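Long-range contacts in iodotyrosine deiodinase (Thermotoga neapolitana, PDB 6TYK), which uses FMN to remove halogen from halotyrosines such as 3-iodo-L-tyrosine, releasing iodide and tyrosine: residues 17-23 / 97-101; 102-108 / 156-162; 59-64 / 145-150. One frame throughout, in Å; residues are numbered along the deposited sequence. Where two conformers were deposited one is given.

Contact 1 of 3, residues 17-23 / 97-101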
loop_
_atom_site.group_PDB
_atom_site.type_symbol
_atom_site.label_atom_id
_atom_site.label_comp_id
_atom_site.label_asym_id
_atom_site.label_seq_id
_atom_site.Cartn_x
_atom_site.Cartn_y
_atom_site.Cartn_z
ATOM N N PHE A 17 -1.783 23.833 1.127
ATOM C CA PHE A 17 -3.217 23.686 0.946
ATOM C C PHE A 17 -3.929 25.017 1.003
ATOM O O PHE A 17 -3.485 25.938 1.678
ATOM C CB PHE A 17 -3.783 22.788 2.036
ATOM C CG PHE A 17 -3.274 21.382 1.968
ATOM C CD1 PHE A 17 -3.915 20.441 1.175
ATOM C CD2 PHE A 17 -2.156 20.998 2.687
ATOM C CE1 PHE A 17 -3.443 19.155 1.090
ATOM C CE2 PHE A 17 -1.677 19.710 2.606
ATOM C CZ PHE A 17 -2.328 18.782 1.818
ATOM N N LYS A 18 -5.043 25.102 0.287
ATOM C CA LYS A 18 -5.980 26.194 0.480
ATOM C C LYS A 18 -6.799 25.880 1.724
ATOM O O LYS A 18 -6.907 24.721 2.125
ATOM C CB LYS A 18 -6.910 26.302 -0.725
ATOM C CG LYS A 18 -6.208 26.629 -2.026
ATOM C CD LYS A 18 -7.195 26.687 -3.174
ATOM C CE LYS A 18 -6.495 26.893 -4.508
ATOM N NZ LYS A 18 -7.463 26.944 -5.644
ATOM N N LYS A 19 -7.382 26.898 2.341
ATOM C CA LYS A 19 -8.242 26.654 3.498
ATOM C C LYS A 19 -9.672 26.295 3.098
ATOM O O LYS A 19 -10.420 25.715 3.895
ATOM C CB LYS A 19 -8.219 27.840 4.466
ATOM C CG LYS A 19 -6.915 27.937 5.256
ATOM C CD LYS A 19 -7.047 28.789 6.515
ATOM C CE LYS A 19 -6.976 30.278 6.204
ATOM N NZ LYS A 19 -6.841 31.097 7.444
ATOM N N GLU A 20 -10.044 26.618 1.861
ATOM C CA GLU A 20 -11.390 26.322 1.394
ATOM C C GLU A 20 -11.690 24.839 1.544
ATOM O O GLU A 20 -10.862 23.983 1.218
ATOM C CB GLU A 20 -11.631 26.814 -0.037
ATOM C CG GLU A 20 -10.565 26.458 -1.047
ATOM C CD GLU A 20 -10.960 26.884 -2.452
ATOM O OE1 GLU A 20 -12.137 26.677 -2.826
ATOM O OE2 GLU A 20 -10.104 27.433 -3.178
ATOM N N LYS A 21 -12.874 24.550 2.066
ATOM C CA LYS A 21 -13.241 23.190 2.433
ATOM C C LYS A 21 -13.885 22.451 1.276
ATOM O O LYS A 21 -14.966 22.821 0.835
ATOM C CB LYS A 21 -14.218 23.211 3.603
ATOM C CG LYS A 21 -13.664 23.855 4.858
ATOM C CD LYS A 21 -14.745 23.966 5.908
ATOM C CE LYS A 21 -14.203 24.585 7.180
ATOM N NZ LYS A 21 -15.308 24.975 8.081
ATOM N N PRO A 22 -13.236 21.384 0.796
ATOM C CA PRO A 22 -13.879 20.528 -0.200
ATOM C C PRO A 22 -15.133 19.905 0.386
ATOM O O PRO A 22 -15.203 19.681 1.598
ATOM C CB PRO A 22 -12.835 19.432 -0.446
ATOM C CG PRO A 22 -11.534 20.004 0.016
ATOM C CD PRO A 22 -11.893 20.900 1.160
ATOM N N PRO A 23 -16.129 19.625 -0.463
ATOM C CA PRO A 23 -17.313 18.917 0.036
ATOM C C PRO A 23 -16.897 17.589 0.647
ATOM O O PRO A 23 -15.968 16.940 0.155
ATOM C CB PRO A 23 -18.135 18.666 -1.227
ATOM C CG PRO A 23 -17.673 19.699 -2.205
ATOM C CD PRO A 23 -16.219 19.934 -1.898
ATOM N N GLU A 97 -3.326 24.241 7.912
ATOM C CA GLU A 97 -3.986 24.739 6.700
ATOM C C GLU A 97 -4.973 23.757 6.074
ATOM O O GLU A 97 -6.034 24.157 5.589
ATOM C CB GLU A 97 -2.960 25.154 5.643
ATOM C CG GLU A 97 -2.002 26.259 6.086
ATOM C CD GLU A 97 -2.700 27.571 6.426
ATOM O OE1 GLU A 97 -3.063 27.771 7.609
ATOM O OE2 GLU A 97 -2.868 28.412 5.511
ATOM N N ALA A 98 -4.625 22.475 6.071
ATOM C CA ALA A 98 -5.488 21.478 5.453
ATOM C C ALA A 98 -6.843 21.458 6.154
ATOM O O ALA A 98 -6.910 21.418 7.379
ATOM C CB ALA A 98 -4.830 20.109 5.507
ATOM N N PRO A 99 -7.925 21.493 5.372
ATOM C CA PRO A 99 -9.273 21.453 5.954
ATOM C C PRO A 99 -9.589 20.116 6.610
ATOM O O PRO A 99 -10.410 20.068 7.525
ATOM C CB PRO A 99 -10.189 21.708 4.750
ATOM C CG PRO A 99 -9.364 21.348 3.559
ATOM C CD PRO A 99 -7.953 21.713 3.918
ATOM N N TYR A 100 -8.931 19.053 6.160
ATOM C CA TYR A 100 -9.114 17.738 6.751
ATOM C C TYR A 100 -7.769 17.153 7.120
ATOM O O TYR A 100 -6.831 17.227 6.323
ATOM C CB TYR A 100 -9.734 16.769 5.744
ATOM C CG TYR A 100 -11.092 17.116 5.201
ATOM C CD1 TYR A 100 -12.234 16.929 5.962
ATOM C CD2 TYR A 100 -11.238 17.564 3.898
ATOM C CE1 TYR A 100 -13.482 17.221 5.452
ATOM C CE2 TYR A 100 -12.481 17.855 3.378
ATOM C CZ TYR A 100 -13.596 17.684 4.162
ATOM O OH TYR A 100 -14.833 17.976 3.646
ATOM N N LEU A 101 -7.674 16.560 8.307
ATOM C CA LEU A 101 -6.604 15.611 8.574
ATOM C C LEU A 101 -7.243 14.238 8.630
ATOM O O LEU A 101 -8.022 13.933 9.540
ATOM C CB LEU A 101 -5.877 15.904 9.879
ATOM C CG LEU A 101 -5.351 17.324 10.040
ATOM C CD1 LEU A 101 -4.643 17.447 11.376
ATOM C CD2 LEU A 101 -4.412 17.681 8.896
#
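The loop joining helices 4-10 and 24-35 packs, through Phe17 and Pro22, on the turn where helix 94-97 ends and strand 100-107 of the nitroreductase-family sheet begins, with Ala98, Pro99 and Tyr100 receiving it. At one end of the arch Ala98 CB lies over a face of the Phe17 ring. Ala98 CB stands 4.2 Å from the centroid of the Phe17 ring, 17° off the ring normal, which meets the geometry of a CH-pi contact. Phe17 CG stands anti to its carbonyl carbon (chi1 -65°), and this turns the ring over the alanine. In the middle, the arch bends around Pro99, whose CD lies 3.7 Å from Lys18 O and whose CG lies 3.8 Å from Glu20 O. The Pro99 ring crosses that of Pro22 at about a right angle, CG to CD 3.5 Å. At the far end Pro22 CD also rests against Tyr100 CE2, at 3.8 Å, while Tyr100 OH donates to Pro22 O over 2.7 Å. The donor is tilted 31° out of the carbonyl plane, and the acceptor sits at the ring edge, near the ring plane. Leu24 and Leu27 of helix 24-35 also touch this tyrosine, and Pro163 of strand 156-165 touches both Phe17 and Ala98. On the outer side, the aliphatic Lys19 CG brushes Glu97 O at 3.9 Å. Opposite charges come near each other there without contact: Lys19 NZ stays 5.0 Å from Glu97 OE1. The chemistry is therefore mostly apolar, with prolines and two aromatic rings that bring few donors of their own. Pro99 has no N-H and meets the carbonyls of Lys18 and Glu20 through carbon atoms alone; separately, Tyr100 OH to Pro22 O is the one hydrogen bond between the two segments.

Contact 2 of 3, residues 102-108 / 156-162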
loop_
_atom_site.group_PDB
_atom_site.type_symbol
_atom_site.label_atom_id
_atom_site.label_comp_id
_atom_site.label_asym_id
_atom_site.label_seq_id
_atom_site.Cartn_x
_atom_site.Cartn_y
_atom_site.Cartn_z
ATOM N N LEU A 102 -6.946 13.420 7.629
ATOM C CA LEU A 102 -7.493 12.075 7.588
ATOM C C LEU A 102 -6.509 11.157 8.283
ATOM O O LEU A 102 -5.400 10.920 7.786
ATOM C CB LEU A 102 -7.699 11.635 6.143
ATOM C CG LEU A 102 -8.161 10.184 5.981
ATOM C CD1 LEU A 102 -9.573 9.961 6.539
ATOM C CD2 LEU A 102 -8.084 9.759 4.522
ATOM N N LEU A 103 -6.886 10.688 9.466
ATOM C CA LEU A 103 -6.055 9.749 10.196
ATOM C C LEU A 103 -6.463 8.342 9.824
ATOM O O LEU A 103 -7.626 7.961 9.953
ATOM C CB LEU A 103 -6.153 9.980 11.709
ATOM C CG LEU A 103 -5.222 11.072 12.267
ATOM C CD1 LEU A 103 -5.468 12.429 11.607
ATOM C CD2 LEU A 103 -5.376 11.176 13.772
ATOM N N VAL A 104 -5.493 7.570 9.358
ATOM C CA VAL A 104 -5.748 6.224 8.871
ATOM C C VAL A 104 -5.166 5.225 9.856
ATOM O O VAL A 104 -3.965 5.261 10.164
ATOM C CB VAL A 104 -5.121 6.005 7.477
ATOM C CG1 VAL A 104 -5.413 4.600 6.986
ATOM C CG2 VAL A 104 -5.653 7.028 6.489
ATOM N N PHE A 105 -6.024 4.346 10.370
ATOM C CA PHE A 105 -5.604 3.359 11.348
ATOM C C PHE A 105 -5.674 1.957 10.778
ATOM O O PHE A 105 -6.449 1.683 9.856
ATOM C CB PHE A 105 -6.523 3.397 12.573
ATOM C CG PHE A 105 -6.534 4.710 13.290
ATOM C CD1 PHE A 105 -7.280 5.776 12.815
ATOM C CD2 PHE A 105 -5.812 4.876 14.463
ATOM C CE1 PHE A 105 -7.286 6.989 13.489
ATOM C CE2 PHE A 105 -5.820 6.084 15.143
ATOM C CZ PHE A 105 -6.560 7.137 14.655
ATOM N N SER A 106 -4.870 1.069 11.349
ATOM C CA SER A 106 -4.946 -0.352 11.032
ATOM C C SER A 106 -5.450 -1.145 12.230
ATOM O O SER A 106 -5.129 -0.844 13.384
ATOM C CB SER A 106 -3.586 -0.890 10.579
ATOM O OG SER A 106 -2.591 -0.689 11.568
ATOM N N GLU A 107 -6.267 -2.149 11.950
ATOM C CA GLU A 107 -6.759 -3.044 12.981
ATOM C C GLU A 107 -5.664 -4.046 13.333
ATOM O O GLU A 107 -5.347 -4.937 12.544
ATOM C CB GLU A 107 -7.999 -3.770 12.477
ATOM C CG GLU A 107 -8.612 -4.726 13.470
ATOM C CD GLU A 107 -9.858 -5.382 12.925
ATOM O OE1 GLU A 107 -9.953 -5.538 11.690
ATOM O OE2 GLU A 107 -10.744 -5.733 13.732
ATOM N N LYS A 108 -5.087 -3.896 14.520
ATOM C CA LYS A 108 -3.927 -4.701 14.890
ATOM C C LYS A 108 -4.132 -6.209 14.768
ATOM O O LYS A 108 -3.211 -6.941 14.405
ATOM C CB LYS A 108 -3.477 -4.356 16.306
ATOM C CG LYS A 108 -3.040 -2.915 16.499
ATOM C CD LYS A 108 -2.725 -2.676 17.964
ATOM C CE LYS A 108 -2.512 -1.213 18.260
ATOM N NZ LYS A 108 -2.240 -0.990 19.708
ATOM N N LEU A 156 -6.457 -0.367 17.646
ATOM C CA LEU A 156 -6.109 0.302 16.405
ATOM C C LEU A 156 -4.744 0.950 16.490
ATOM O O LEU A 156 -4.356 1.469 17.529
ATOM C CB LEU A 156 -7.155 1.363 16.049
ATOM C CG LEU A 156 -8.595 0.877 15.838
ATOM C CD1 LEU A 156 -9.501 2.037 15.451
ATOM C CD2 LEU A 156 -8.651 -0.217 14.775
ATOM N N ARG A 157 -4.031 0.925 15.374
ATOM C CA ARG A 157 -2.732 1.564 15.273
ATOM C C ARG A 157 -2.811 2.689 14.261
ATOM O O ARG A 157 -3.235 2.469 13.133
ATOM C CB ARG A 157 -1.696 0.548 14.790
ATOM C CG ARG A 157 -0.348 1.151 14.509
ATOM C CD ARG A 157 0.680 0.092 14.184
ATOM N NE ARG A 157 1.994 0.694 14.013
ATOM C CZ ARG A 157 3.135 0.026 14.113
ATOM N NH1 ARG A 157 3.112 -1.271 14.391
ATOM N NH2 ARG A 157 4.296 0.658 13.947
ATOM N N LEU A 158 -2.400 3.894 14.646
ATOM C CA LEU A 158 -2.350 4.978 13.679
ATOM C C LEU A 158 -1.215 4.721 12.702
ATOM O O LEU A 158 -0.075 4.543 13.113
ATOM C CB LEU A 158 -2.159 6.317 14.384
ATOM C CG LEU A 158 -2.084 7.564 13.506
ATOM C CD1 LEU A 158 -3.307 7.694 12.603
ATOM C CD2 LEU A 158 -1.938 8.789 14.408
ATOM N N GLU A 159 -1.537 4.693 11.415
ATOM C CA GLU A 159 -0.545 4.410 10.384
ATOM C C GLU A 159 0.000 5.679 9.741
ATOM O O GLU A 159 1.185 5.778 9.437
ATOM C CB GLU A 159 -1.147 3.526 9.294
ATOM C CG GLU A 159 -1.439 2.106 9.739
ATOM C CD GLU A 159 -0.184 1.300 10.001
ATOM O OE1 GLU A 159 0.915 1.744 9.593
ATOM O OE2 GLU A 159 -0.292 0.211 10.598
ATOM N N VAL A 160 -0.872 6.644 9.495
ATOM C CA VAL A 160 -0.465 7.819 8.750
ATOM C C VAL A 160 -1.486 8.923 8.958
ATOM O O VAL A 160 -2.664 8.648 9.188
ATOM C CB VAL A 160 -0.314 7.500 7.236
ATOM C CG1 VAL A 160 -1.646 7.059 6.610
ATOM C CG2 VAL A 160 0.245 8.687 6.499
ATOM N N ILE A 161 -1.010 10.163 8.939
ATOM C CA ILE A 161 -1.873 11.335 8.945
ATOM C C ILE A 161 -1.857 11.865 7.532
ATOM O O ILE A 161 -0.795 12.211 7.007
ATOM C CB ILE A 161 -1.322 12.410 9.896
ATOM C CG1 ILE A 161 -1.316 11.889 11.336
ATOM C CG2 ILE A 161 -2.119 13.716 9.768
ATOM C CD1 ILE A 161 -0.491 12.754 12.268
ATOM N N LEU A 162 -3.023 11.928 6.907
ATOM C CA LEU A 162 -3.119 12.445 5.549
ATOM C C LEU A 162 -3.857 13.772 5.541
ATOM O O LEU A 162 -5.087 13.800 5.535
ATOM C CB LEU A 162 -3.872 11.466 4.645
ATOM C CG LEU A 162 -3.210 10.124 4.365
ATOM C CD1 LEU A 162 -4.244 9.167 3.794
ATOM C CD2 LEU A 162 -2.064 10.279 3.385
HETATM O O HOH W 1 -3.452 2.093 19.953
#
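Val104 and Val160 lie side by side, CB to CG1 3.7 Å, in the tightly packed part of two antiparallel strands, 102-107 and 156-162. Leu162 CD1 closes on Val104 CG2, also at 3.7 Å. On the other face Leu158 CD1 sits over the Phe105 ring, 3.9 Å from the centroid and 14° off its normal; the leucine's CG is anti to the backbone N (chi1 180°), which carries the methyl there. Phe186 of the second subunit meets the same ring edge-to-face. Back on the valine face, Ser106 OG donates to the anti lone pair of Glu159 OE2 at 2.7 Å; that oxygen also pairs with Arg114, and OE1 takes a bond from Trp118 of the FMN pocket. A leucine in place of Glu159 has no carboxylate and would probably leave the Arg114 charge without its mate and Ser106 OG and Trp118 NE1 without this acceptor.

The far end is looser and wetter: Arg157 leads its guanidinium away from the partner strand, and Lys108 lays CE 3.3 Å from Leu156 O. Lys108 NZ bonds Ser154 O and weakly reaches a water bound to Leu156 O.

Backbone bonds in both directions join the Leu102/Leu162 and Ser106/Arg157 pairs. Within the tight part Val104 O accepts Glu159 N at 2.8 Å and, weakly, Val160 N at 3.5 Å. Two residues thus face one, a classic beta bulge in an antiparallel sheet.

Contact 3 of 3, residues 59-64 / 145-150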
loop_
_atom_site.group_PDB
_atom_site.type_symbol
_atom_site.label_atom_id
_atom_site.label_comp_id
_atom_site.label_asym_id
_atom_site.label_seq_id
_atom_site.Cartn_x
_atom_site.Cartn_y
_atom_site.Cartn_z
ATOM N N GLN A 59 -3.737 20.980 18.308
ATOM C CA GLN A 59 -3.091 20.078 19.255
ATOM C C GLN A 59 -2.244 19.052 18.520
ATOM O O GLN A 59 -1.102 18.784 18.900
ATOM C CB GLN A 59 -4.125 19.378 20.134
ATOM C CG GLN A 59 -4.887 20.302 21.067
ATOM C CD GLN A 59 -6.020 19.588 21.776
ATOM O OE1 GLN A 59 -6.810 18.880 21.154
ATOM N NE2 GLN A 59 -6.101 19.766 23.087
ATOM N N ILE A 60 -2.799 18.487 17.452
ATOM C CA ILE A 60 -2.074 17.507 16.660
ATOM C C ILE A 60 -0.838 18.152 16.050
ATOM O O ILE A 60 0.253 17.593 16.113
ATOM C CB ILE A 60 -2.971 16.894 15.573
ATOM C CG1 ILE A 60 -4.027 16.000 16.236
ATOM C CG2 ILE A 60 -2.143 16.081 14.579
ATOM C CD1 ILE A 60 -5.085 15.481 15.293
ATOM N N ARG A 61 -1.004 19.346 15.496
ATOM C CA ARG A 61 0.117 20.054 14.896
ATOM C C ARG A 61 1.223 20.281 15.901
ATOM O O ARG A 61 2.381 20.011 15.617
ATOM C CB ARG A 61 -0.316 21.402 14.333
ATOM C CG ARG A 61 0.839 22.194 13.733
ATOM C CD ARG A 61 0.327 23.370 12.930
ATOM N NE ARG A 61 -0.601 24.185 13.705
ATOM C CZ ARG A 61 -0.228 25.060 14.627
ATOM N NH1 ARG A 61 1.062 25.231 14.892
ATOM N NH2 ARG A 61 -1.144 25.761 15.280
ATOM N N ARG A 62 0.878 20.803 17.074
ATOM C CA ARG A 62 1.909 21.134 18.046
ATOM C C ARG A 62 2.629 19.905 18.593
ATOM O O ARG A 62 3.844 19.937 18.791
ATOM C CB ARG A 62 1.344 22.019 19.157
ATOM C CG ARG A 62 0.953 23.395 18.637
ATOM C CD ARG A 62 0.520 24.331 19.747
ATOM N NE ARG A 62 -0.748 23.899 20.308
ATOM C CZ ARG A 62 -1.945 24.287 19.869
ATOM N NH1 ARG A 62 -2.054 25.160 18.872
ATOM N NH2 ARG A 62 -3.035 23.806 20.441
ATOM N N VAL A 63 1.888 18.821 18.821
ATOM C CA VAL A 63 2.509 17.583 19.279
ATOM C C VAL A 63 3.456 17.040 18.203
ATOM O O VAL A 63 4.580 16.614 18.491
ATOM C CB VAL A 63 1.453 16.542 19.675
ATOM C CG1 VAL A 63 2.079 15.173 19.823
ATOM C CG2 VAL A 63 0.779 16.978 20.962
ATOM N N CYS A 64 3.008 17.078 16.953
ATOM C CA CYS A 64 3.852 16.629 15.859
ATOM C C CYS A 64 5.076 17.516 15.701
ATOM O O CYS A 64 6.178 17.016 15.534
ATOM C CB CYS A 64 3.056 16.553 14.553
ATOM S SG CYS A 64 1.887 15.191 14.566
ATOM N N GLU A 145 1.534 9.838 20.883
ATOM C CA GLU A 145 0.968 11.062 21.433
ATOM C C GLU A 145 -0.244 11.530 20.632
ATOM O O GLU A 145 -1.225 12.001 21.196
ATOM C CB GLU A 145 2.036 12.157 21.530
ATOM C CG GLU A 145 3.141 11.823 22.525
ATOM C CD GLU A 145 4.331 12.766 22.443
ATOM O OE1 GLU A 145 4.609 13.288 21.341
ATOM O OE2 GLU A 145 4.987 12.985 23.485
ATOM N N VAL A 146 -0.185 11.378 19.315
ATOM C CA VAL A 146 -1.313 11.748 18.474
ATOM C C VAL A 146 -2.465 10.783 18.718
ATOM O O VAL A 146 -3.620 11.195 18.811
ATOM C CB VAL A 146 -0.922 11.786 16.982
ATOM C CG1 VAL A 146 -2.143 12.067 16.128
ATOM C CG2 VAL A 146 0.157 12.842 16.753
ATOM N N GLU A 147 -2.146 9.499 18.852
ATOM C CA GLU A 147 -3.164 8.496 19.151
ATOM C C GLU A 147 -3.944 8.849 20.406
ATOM O O GLU A 147 -5.164 8.705 20.446
ATOM C CB GLU A 147 -2.535 7.115 19.318
ATOM C CG GLU A 147 -2.157 6.442 18.012
ATOM C CD GLU A 147 -1.620 5.046 18.233
ATOM O OE1 GLU A 147 -1.389 4.672 19.397
ATOM O OE2 GLU A 147 -1.424 4.312 17.255
ATOM N N LYS A 148 -3.234 9.315 21.429
ATOM C CA LYS A 148 -3.876 9.637 22.696
ATOM C C LYS A 148 -4.787 10.851 22.544
ATOM O O LYS A 148 -5.860 10.910 23.149
ATOM C CB LYS A 148 -2.831 9.877 23.792
ATOM C CG LYS A 148 -3.417 10.193 25.161
ATOM C CD LYS A 148 -2.321 10.560 26.142
ATOM C CE LYS A 148 -2.895 11.035 27.467
ATOM N NZ LYS A 148 -1.851 11.659 28.321
ATOM N N LEU A 149 -4.357 11.814 21.731
ATOM C CA LEU A 149 -5.138 13.027 21.509
ATOM C C LEU A 149 -6.524 12.724 20.970
ATOM O O LEU A 149 -7.477 13.443 21.257
ATOM C CB LEU A 149 -4.427 13.973 20.540
ATOM C CG LEU A 149 -3.271 14.795 21.082
ATOM C CD1 LEU A 149 -2.702 15.639 19.951
ATOM C CD2 LEU A 149 -3.761 15.671 22.219
ATOM N N VAL A 150 -6.631 11.666 20.176
ATOM C CA VAL A 150 -7.905 11.343 19.540
ATOM C C VAL A 150 -8.583 10.130 20.184
ATOM O O VAL A 150 -9.533 9.572 19.636
ATOM C CB VAL A 150 -7.776 11.181 17.998
ATOM C CG1 VAL A 150 -7.266 12.478 17.366
ATOM C CG2 VAL A 150 -6.865 10.016 17.643
HETATM O O HOH W 2 -7.546 16.215 22.201
HETATM O O HOH W 3 5.513 15.772 20.998
#
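Glu145 OE1 accepts a 2.7 Å bond from water 3, which donates its other proton to Val63 O at 2.8 Å and so bridges the two helices. Glu145 CB lies 3.5 Å from Val63 CG1, and the chain, extended beyond CG, carries OE1 to the water. Val63 CG1 stands anti to the backbone N (chi1 166°), which sends it toward Glu145, while Val63 CG2 turns to Leu149 CD1 at 3.9 Å. The same leucine methyl lies 3.7 Å from Gln59 O and 4.0 Å from Ile60 CG1, so one branch end touches three residues of helix 54-74. Deeper in, Cys64 SG meets Val146 CG2 at 3.6 Å. A second bridge lies beyond Leu149: water 2 donates to both Gln59 OE1 and Leu149 O. Direct contact across the interface is therefore apolar, with water-mediated polar links toward both ends. The short helical segments run almost antiparallel, at 162°, with axes 9.9 Å apart. Toward the sheet, Ile60 packs on Val51 and Val150 on Leu49, both of strand 46-51, while Cys64 reaches Ile161 of strand 156-165. Cys64 also touches Leu95 of helix 94-97. Just past helix 143-149, Val150 packs on Asn184 of the second subunit.

Contact 2 is the core of the three, its centre about 9 Å from that of the chain, whereas contacts 1 and 3 are only partly buried, their centres about 15 Å out. Contacts 1 and 2 share strand 100-107 in series: the first holds a loop against its start, the second pairs it by backbone bonds with strand 156-165. Contact 3 joins helices on that sheet; Val146 packs on Leu158, and Glu147 OE2 probably bonds Leu158 N at 2.8 Å, while Ile60 CG2 reaches Leu101 CD1. Chemistry follows place: proline and aromatic packing with one phenol bond in contact 1, a backbone ladder with a buried serine-carboxylate bond in contact 2, aliphatic packing with water bridges in contact 3.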